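Local coordinates for protein Rab3 interacting molecule variant 2 (Drosophila melanogaster, PDB 4TS6) that is the C2A domain of a Rab3-interacting active-zone protein and probably contributes to organising synaptic vesicle release, at residues L25-V30 with F79-L84; P46-F51 with L94-W99. One frame throughout, in Å; residues are numbered along the deposited sequence.

Contact 1 (L25-V30 with F79-L84); sequences LIVTLV and FVYSGL
L25 and Y81 face each other as an antiparallel hydrogen-bonded pair, L25 N to Y81 O and Y81 N to L25 O both at 2.9 Å, with L25 CB 4.1 Å from Y81 CB. A second such pair follows at V27 and F79, where F79 N lies 2.7 Å from V27 O in a nearly straight bond (170° at the hydrogen). Between them I26 and V80 form a non-hydrogen-bonded pair whose side chains turn to the other face and meet loosely, I26 CG1 to V80 CG2 at 4.5 Å. On the face of L25, V27, F79 and Y81, V27 CG2, anti to the carbonyl carbon (chi1 -179° for CG1), comes to the edge of the Y81 ring, 4.3 Å from CD2. L29 CD1 likewise meets the F79 ring edge, 4.4 Å from CE2. Past the pairing, L84 folds back to place CD1 4.2 Å from L25 CB. The Y81 hydroxyl is hydrogen-bonded to S60 O. The axes of 25-30 and 79-81 run antiparallel, at 158°, and V27, L29 and Y81 pack on L94, V96 and V50 of the second four-stranded antiparallel sheet, as expected of a C2-domain beta-sandwich.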
ATOM      1  N   LEU A  25      -1.626  11.486   8.906  1.00 24.18           N
ATOM      2  CA  LEU A  25      -0.657  10.484   8.489  1.00 21.89           C
ATOM      3  C   LEU A  25      -0.657  10.549   6.971  1.00 24.12           C
ATOM      4  O   LEU A  25      -1.716  10.481   6.360  1.00 21.18           O
ATOM      5  CB  LEU A  25      -1.106   9.090   8.945  1.00 20.76           C
ATOM      6  CG  LEU A  25      -0.255   7.927   8.421  1.00 26.93           C
ATOM      7  CD1 LEU A  25       1.142   8.045   8.994  1.00 23.95           C
ATOM      8  CD2 LEU A  25      -0.879   6.580   8.791  1.00 26.70           C
ATOM      9  N   ILE A  26       0.513  10.705   6.361  1.00 23.73           N
ATOM     10  CA  ILE A  26       0.586  10.824   4.900  1.00 28.29           C
ATOM     11  C   ILE A  26       1.289   9.595   4.312  1.00 31.02           C
ATOM     12  O   ILE A  26       2.402   9.246   4.720  1.00 35.99           O
ATOM     13  CB  ILE A  26       1.305  12.117   4.476  1.00 29.88           C
ATOM     14  CG1 ILE A  26       0.585  13.339   5.070  1.00 34.45           C
ATOM     15  CG2 ILE A  26       1.367  12.224   2.962  1.00 28.70           C
ATOM     16  CD1 ILE A  26       1.439  14.593   5.106  1.00 43.07           C
ATOM     17  N   VAL A  27       0.619   8.936   3.367  1.00 28.19           N
ATOM     18  CA  VAL A  27       1.080   7.665   2.817  1.00 25.28           C
ATOM     19  C   VAL A  27       1.221   7.795   1.311  1.00 25.85           C
ATOM     20  O   VAL A  27       0.244   8.103   0.624  1.00 22.86           O
ATOM     21  CB  VAL A  27       0.064   6.534   3.124  1.00 25.76           C
ATOM     22  CG1 VAL A  27       0.558   5.191   2.581  1.00 28.55           C
ATOM     23  CG2 VAL A  27      -0.164   6.430   4.616  1.00 28.29           C
ATOM     24  N   THR A  28       2.427   7.573   0.793  1.00 22.93           N
ATOM     25  CA  THR A  28       2.631   7.610  -0.661  1.00 23.54           C
ATOM     26  C   THR A  28       3.086   6.247  -1.170  1.00 22.50           C
ATOM     27  O   THR A  28       4.115   5.726  -0.734  1.00 26.55           O
ATOM     28  CB  THR A  28       3.625   8.717  -1.100  1.00 33.42           C
ATOM     29  OG1 THR A  28       3.167   9.993  -0.624  1.00 28.70           O
ATOM     30  CG2 THR A  28       3.738   8.763  -2.627  1.00 30.73           C
ATOM     31  N   LEU A  29       2.301   5.668  -2.080  1.00 22.84           N
ATOM     32  CA  LEU A  29       2.713   4.456  -2.770  1.00 22.16           C
ATOM     33  C   LEU A  29       3.386   4.862  -4.067  1.00 23.57           C
ATOM     34  O   LEU A  29       2.728   5.300  -5.012  1.00 26.99           O
ATOM     35  CB  LEU A  29       1.516   3.572  -3.083  1.00 26.72           C
ATOM     36  CG  LEU A  29       1.027   2.692  -1.942  1.00 35.60           C
ATOM     37  CD1 LEU A  29       0.525   3.502  -0.767  1.00 41.66           C
ATOM     38  CD2 LEU A  29      -0.074   1.843  -2.464  1.00 38.76           C
ATOM     39  N   VAL A  30       4.699   4.726  -4.116  1.00 27.01           N
ATOM     40  CA  VAL A  30       5.446   5.199  -5.272  1.00 31.07           C
ATOM     41  C   VAL A  30       5.299   4.210  -6.409  1.00 30.14           C
ATOM     42  O   VAL A  30       4.763   4.543  -7.472  1.00 36.97           O
ATOM     43  CB  VAL A  30       6.919   5.389  -4.928  1.00 29.94           C
ATOM     44  CG1 VAL A  30       7.686   5.933  -6.118  1.00 32.57           C
ATOM     45  CG2 VAL A  30       7.042   6.325  -3.736  1.00 37.57           C
ATOM     46  N   PHE A  79      -2.039   9.264  -0.156  1.00 25.88           N
ATOM     47  CA  PHE A  79      -3.296   9.198   0.584  1.00 23.91           C
ATOM     48  C   PHE A  79      -3.091   9.864   1.933  1.00 29.37           C
ATOM     49  O   PHE A  79      -1.982   9.872   2.464  1.00 24.86           O
ATOM     50  CB  PHE A  79      -3.725   7.744   0.790  1.00 25.12           C
ATOM     51  CG  PHE A  79      -3.933   6.980  -0.499  1.00 24.68           C
ATOM     52  CD1 PHE A  79      -4.907   7.373  -1.406  1.00 25.00           C
ATOM     53  CD2 PHE A  79      -3.166   5.861  -0.783  1.00 27.95           C
ATOM     54  CE1 PHE A  79      -5.100   6.665  -2.599  1.00 23.09           C
ATOM     55  CE2 PHE A  79      -3.355   5.147  -1.963  1.00 31.94           C
ATOM     56  CZ  PHE A  79      -4.327   5.553  -2.871  1.00 24.37           C
ATOM     57  N   VAL A  80      -4.157  10.422   2.491  1.00 25.15           N
ATOM     58  CA  VAL A  80      -4.049  11.129   3.766  1.00 24.69           C
ATOM     59  C   VAL A  80      -5.061  10.562   4.760  1.00 29.18           C
ATOM     60  O   VAL A  80      -6.217  10.327   4.402  1.00 31.64           O
ATOM     61  CB  VAL A  80      -4.284  12.645   3.580  1.00 36.01           C
ATOM     62  CG1 VAL A  80      -4.287  13.350   4.918  1.00 30.96           C
ATOM     63  CG2 VAL A  80      -3.210  13.234   2.692  1.00 38.12           C
ATOM     64  N   TYR A  81      -4.615  10.308   5.988  1.00 21.63           N
ATOM     65  CA  TYR A  81      -5.507   9.904   7.072  1.00 23.99           C
ATOM     66  C   TYR A  81      -5.513  11.016   8.101  1.00 23.45           C
ATOM     67  O   TYR A  81      -4.461  11.355   8.624  1.00 23.26           O
ATOM     68  CB  TYR A  81      -5.003   8.620   7.725  1.00 26.93           C
ATOM     69  CG  TYR A  81      -5.197   7.396   6.864  1.00 30.35           C
ATOM     70  CD1 TYR A  81      -6.445   6.790   6.767  1.00 24.19           C
ATOM     71  CD2 TYR A  81      -4.142   6.846   6.152  1.00 22.09           C
ATOM     72  CE1 TYR A  81      -6.641   5.660   5.977  1.00 29.54           C
ATOM     73  CE2 TYR A  81      -4.328   5.705   5.351  1.00 24.28           C
ATOM     74  CZ  TYR A  81      -5.585   5.127   5.272  1.00 22.29           C
ATOM     75  OH  TYR A  81      -5.794   4.003   4.498  1.00 22.14           O
ATOM     76  N   SER A  82      -6.687  11.558   8.403  1.00 22.53           N
ATOM     77  CA  SER A  82      -6.802  12.754   9.235  1.00 26.24           C
ATOM     78  C   SER A  82      -7.252  12.470  10.665  1.00 26.30           C
ATOM     79  O   SER A  82      -7.656  11.351  10.992  1.00 24.99           O
ATOM     80  CB  SER A  82      -7.779  13.732   8.576  1.00 26.72           C
ATOM     81  OG  SER A  82      -7.378  14.003   7.247  1.00 36.88           O
ATOM     82  N   GLY A  83      -7.174  13.485  11.524  1.00 22.60           N
ATOM     83  CA  GLY A  83      -7.662  13.357  12.891  1.00 24.38           C
ATOM     84  C   GLY A  83      -6.822  12.456  13.784  1.00 23.37           C
ATOM     85  O   GLY A  83      -7.358  11.777  14.668  1.00 27.37           O
ATOM     86  N   LEU A  84      -5.503  12.492  13.600  1.00 24.95           N
ATOM     87  CA  LEU A  84      -4.601  11.591  14.326  1.00 24.12           C
ATOM     88  C   LEU A  84      -3.460  12.323  15.036  1.00 27.59           C
ATOM     89  O   LEU A  84      -2.703  13.049  14.395  1.00 28.15           O
ATOM     90  CB  LEU A  84      -3.998  10.579  13.338  1.00 24.20           C
ATOM     91  CG  LEU A  84      -5.008   9.616  12.714  1.00 27.20           C
ATOM     92  CD1 LEU A  84      -4.439   8.902  11.494  1.00 28.05           C
ATOM     93  CD2 LEU A  84      -5.477   8.607  13.754  1.00 30.57           C
TER

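Contact 2 (P46-F51 with L94-W99); sequences PYAKVF and LEVTLW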
ATOM      1  N   PRO A  46      -1.774  -4.487 -11.658  1.00 25.77           N
ATOM      2  CA  PRO A  46      -1.671  -4.234 -10.220  1.00 23.09           C
ATOM      3  C   PRO A  46      -2.327  -2.939  -9.731  1.00 19.95           C
ATOM      4  O   PRO A  46      -2.215  -1.904 -10.382  1.00 23.90           O
ATOM      5  CB  PRO A  46      -0.140  -4.145  -9.986  1.00 24.86           C
ATOM      6  CG  PRO A  46       0.516  -4.574 -11.283  1.00 27.41           C
ATOM      7  CD  PRO A  46      -0.490  -4.267 -12.352  1.00 26.31           C
ATOM      8  N   TYR A  47      -3.016  -3.021  -8.596  1.00 18.70           N
ATOM      9  CA  TYR A  47      -3.459  -1.850  -7.842  1.00 18.48           C
ATOM     10  C   TYR A  47      -3.282  -2.192  -6.394  1.00 23.60           C
ATOM     11  O   TYR A  47      -3.114  -3.366  -6.042  1.00 21.36           O
ATOM     12  CB  TYR A  47      -4.928  -1.493  -8.093  1.00 18.58           C
ATOM     13  CG  TYR A  47      -5.923  -2.559  -7.670  1.00 22.23           C
ATOM     14  CD1 TYR A  47      -6.246  -3.614  -8.514  1.00 21.28           C
ATOM     15  CD2 TYR A  47      -6.553  -2.497  -6.432  1.00 24.84           C
ATOM     16  CE1 TYR A  47      -7.186  -4.588  -8.132  1.00 25.32           C
ATOM     17  CE2 TYR A  47      -7.473  -3.462  -6.039  1.00 22.63           C
ATOM     18  CZ  TYR A  47      -7.789  -4.498  -6.889  1.00 23.70           C
ATOM     19  OH  TYR A  47      -8.721  -5.449  -6.484  1.00 18.47           O
ATOM     20  N   ALA A  48      -3.321  -1.171  -5.539  1.00 17.82           N
ATOM     21  CA  ALA A  48      -3.105  -1.413  -4.129  1.00 15.47           C
ATOM     22  C   ALA A  48      -4.277  -0.914  -3.326  1.00 21.05           C
ATOM     23  O   ALA A  48      -4.940   0.050  -3.703  1.00 21.90           O
ATOM     24  CB  ALA A  48      -1.813  -0.753  -3.665  1.00 23.89           C
ATOM     25  N   LYS A  49      -4.549  -1.596  -2.222  1.00 18.18           N
ATOM     26  CA  LYS A  49      -5.547  -1.128  -1.292  1.00 16.03           C
ATOM     27  C   LYS A  49      -4.821  -0.834   0.007  1.00 20.75           C
ATOM     28  O   LYS A  49      -3.890  -1.546   0.375  1.00 23.72           O
ATOM     29  CB  LYS A  49      -6.614  -2.209  -1.075  1.00 20.70           C
ATOM     30  CG  LYS A  49      -8.007  -1.783  -1.489  1.00 42.23           C
ATOM     31  CD  LYS A  49      -8.773  -2.876  -2.226  1.00 48.47           C
ATOM     32  CE  LYS A  49      -9.251  -3.994  -1.315  1.00 56.78           C
ATOM     33  NZ  LYS A  49     -10.268  -4.864  -2.006  1.00 51.33           N
ATOM     34  N   VAL A  50      -5.238   0.215   0.709  1.00 21.29           N
ATOM     35  CA  VAL A  50      -4.582   0.560   1.973  1.00 17.24           C
ATOM     36  C   VAL A  50      -5.659   0.721   3.026  1.00 22.20           C
ATOM     37  O   VAL A  50      -6.697   1.338   2.761  1.00 18.68           O
ATOM     38  CB  VAL A  50      -3.836   1.892   1.865  1.00 21.23           C
ATOM     39  CG1 VAL A  50      -3.061   2.196   3.153  1.00 24.44           C
ATOM     40  CG2 VAL A  50      -2.896   1.872   0.670  1.00 26.39           C
ATOM     41  N   PHE A  51      -5.421   0.163   4.215  1.00 18.66           N
ATOM     42  CA  PHE A  51      -6.330   0.358   5.344  1.00 22.18           C
ATOM     43  C   PHE A  51      -5.526   0.814   6.528  1.00 26.22           C
ATOM     44  O   PHE A  51      -4.386   0.372   6.696  1.00 21.78           O
ATOM     45  CB  PHE A  51      -7.000  -0.960   5.727  1.00 23.14           C
ATOM     46  CG  PHE A  51      -8.154  -1.322   4.854  1.00 24.50           C
ATOM     47  CD1 PHE A  51      -7.957  -2.031   3.683  1.00 27.11           C
ATOM     48  CD2 PHE A  51      -9.439  -0.952   5.208  1.00 29.11           C
ATOM     49  CE1 PHE A  51      -9.039  -2.370   2.868  1.00 30.18           C
ATOM     50  CE2 PHE A  51     -10.522  -1.286   4.410  1.00 28.45           C
ATOM     51  CZ  PHE A  51     -10.315  -1.995   3.239  1.00 30.91           C
ATOM     52  N   LEU A  94      -0.685  -0.054   9.383  1.00 26.99           N
ATOM     53  CA  LEU A  94      -0.992   0.317   8.002  1.00 20.55           C
ATOM     54  C   LEU A  94      -0.874  -0.952   7.165  1.00 23.25           C
ATOM     55  O   LEU A  94       0.190  -1.562   7.105  1.00 28.49           O
ATOM     56  CB  LEU A  94      -0.019   1.375   7.480  1.00 25.77           C
ATOM     57  CG  LEU A  94      -0.416   2.017   6.147  1.00 30.69           C
ATOM     58  CD1 LEU A  94      -1.582   2.946   6.376  1.00 24.36           C
ATOM     59  CD2 LEU A  94       0.756   2.764   5.526  1.00 27.09           C
ATOM     60  N   GLU A  95      -1.971  -1.363   6.537  1.00 20.17           N
ATOM     61  CA  GLU A  95      -2.002  -2.622   5.792  1.00 18.12           C
ATOM     62  C   GLU A  95      -2.142  -2.262   4.326  1.00 21.94           C
ATOM     63  O   GLU A  95      -3.172  -1.724   3.911  1.00 21.28           O
ATOM     64  CB  GLU A  95      -3.201  -3.477   6.241  1.00 22.89           C
ATOM     65  CG  GLU A  95      -3.251  -4.893   5.626  1.00 28.30           C
ATOM     66  CD  GLU A  95      -4.627  -5.541   5.751  1.00 34.02           C
ATOM     67  OE1 GLU A  95      -4.772  -6.545   6.505  1.00 23.74           O
ATOM     68  OE2 GLU A  95      -5.563  -5.047   5.080  1.00 31.92           O
ATOM     69  N   VAL A  96      -1.093  -2.528   3.551  1.00 20.88           N
ATOM     70  CA  VAL A  96      -1.096  -2.233   2.124  1.00 19.78           C
ATOM     71  C   VAL A  96      -1.109  -3.565   1.396  1.00 22.73           C
ATOM     72  O   VAL A  96      -0.210  -4.394   1.574  1.00 21.01           O
ATOM     73  CB  VAL A  96       0.171  -1.455   1.696  1.00 23.03           C
ATOM     74  CG1 VAL A  96       0.111  -1.141   0.191  1.00 26.54           C
ATOM     75  CG2 VAL A  96       0.336  -0.164   2.521  1.00 22.53           C
ATOM     76  N   THR A  97      -2.127  -3.782   0.575  0.53 20.78           N
ATOM     77  CA  THR A  97      -2.247  -5.051  -0.120  0.53 20.20           C
ATOM     78  C   THR A  97      -2.248  -4.823  -1.621  0.53 20.81           C
ATOM     79  O   THR A  97      -2.974  -3.962  -2.115  0.53 24.07           O
ATOM     80  CB  THR A  97      -3.536  -5.774   0.281  0.53 21.72           C
ATOM     81  OG1 THR A  97      -3.603  -5.884   1.711  0.53 23.18           O
ATOM     82  CG2 THR A  97      -3.573  -7.147  -0.325  0.53 20.25           C
ATOM     83  N   LEU A  98      -1.431  -5.589  -2.343  1.00 19.18           N
ATOM     84  CA  LEU A  98      -1.416  -5.535  -3.806  1.00 24.13           C
ATOM     85  C   LEU A  98      -2.323  -6.609  -4.385  1.00 20.33           C
ATOM     86  O   LEU A  98      -2.298  -7.759  -3.939  1.00 21.98           O
ATOM     87  CB  LEU A  98      -0.000  -5.739  -4.360  1.00 25.19           C
ATOM     88  CG  LEU A  98       0.772  -4.476  -4.732  1.00 40.10           C
ATOM     89  CD1 LEU A  98       0.788  -3.543  -3.563  1.00 34.47           C
ATOM     90  CD2 LEU A  98       2.197  -4.795  -5.155  1.00 46.10           C
ATOM     91  N   TRP A  99      -3.059  -6.226  -5.424  1.00 19.54           N
ATOM     92  CA  TRP A  99      -4.046  -7.074  -6.068  1.00 20.15           C
ATOM     93  C   TRP A  99      -3.852  -7.028  -7.568  1.00 25.24           C
ATOM     94  O   TRP A  99      -3.410  -6.011  -8.097  1.00 22.40           O
ATOM     95  CB  TRP A  99      -5.424  -6.536  -5.746  1.00 17.60           C
ATOM     96  CG  TRP A  99      -5.733  -6.582  -4.276  1.00 17.45           C
ATOM     97  CD1 TRP A  99      -5.533  -5.594  -3.351  1.00 22.44           C
ATOM     98  CD2 TRP A  99      -6.277  -7.695  -3.570  1.00 23.05           C
ATOM     99  NE1 TRP A  99      -5.936  -6.033  -2.109  1.00 25.80           N
ATOM    100  CE2 TRP A  99      -6.390  -7.325  -2.218  1.00 19.14           C
ATOM    101  CE3 TRP A  99      -6.693  -8.976  -3.956  1.00 19.86           C
ATOM    102  CZ2 TRP A  99      -6.904  -8.188  -1.244  1.00 27.84           C
ATOM    103  CZ3 TRP A  99      -7.195  -9.833  -2.989  1.00 28.87           C
ATOM    104  CH2 TRP A  99      -7.297  -9.436  -1.654  1.00 28.35           C
TER
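Y47 and W99 meet with the W99 CB methylene set over one face of the tyrosine ring, 3.7 Å from its centroid, a CH-pi contact displaced toward the rim. The closest side-chain atoms are Y47 CZ and W99 CB, at 3.3 Å. Y47 gets there because its CG sits between the backbone N and the carbonyl carbon (chi1 63°), which swings the ring over the neighbouring strand. The indole plane is only 21° from the phenol plane, yet the rings are slid apart and barely overlap. K49 comes to the indole from farther along its strand: its chain bends at chi2 and chi3 and brings NZ over the five-membered ring, 4.8 Å from the centroid, in a cation-pi contact. At the other end of the same face, F51 and E95 lie side by side with ring and carboxylate planes 83° apart, and E95 OE2 is 4.1 Å from F51 CD1.

The opposite face is aliphatic: V50 CG1 packs on L94 CD1 at 3.6 Å, and A48 CB on L98 CD1 at 3.8 Å. Six backbone hydrogen bonds, two at each of the pairs Y47-W99, K49-T97 and F51-E95, fix this register.

Y47 OH is hydrogen-bonded to N107 and its ring makes a cation-pi contact with R63, while R56 forms a salt bridge with E95 and a cation-pi contact with F51. An alanine in place of Y47 would probably uncover the W99 methylene and leave N107 and R63 without this partner. With K49, R56 and R63 set against aromatic rings and E95 probably offsetting part of the R56 charge, the chemistry is consistent with a polar, cation-rich face backed by an apolar one.

Both contacts join antiparallel strands, but in different sheets: contact 1 pairs an outermost strand with its neighbour, contact 2 the two central strands of the other sheet. The centre of contact 2 lies about 4 Å from the centre of the chain, that of contact 1 about 11 Å. Both are largely buried, and their inward faces meet across the sandwich, where L29 CD2 lies 3.3 Å from A48 CB and V27 CG1 3.8 Å from L94 CD2. Away from that shared core their chemistry diverges. On its outer face contact 1 pairs aliphatic I26 with V80, beside the hydroxyl of T28, whereas 46-51 with 94-99 carries aromatic and charged groups there; the buried area is 375 against 570 Å².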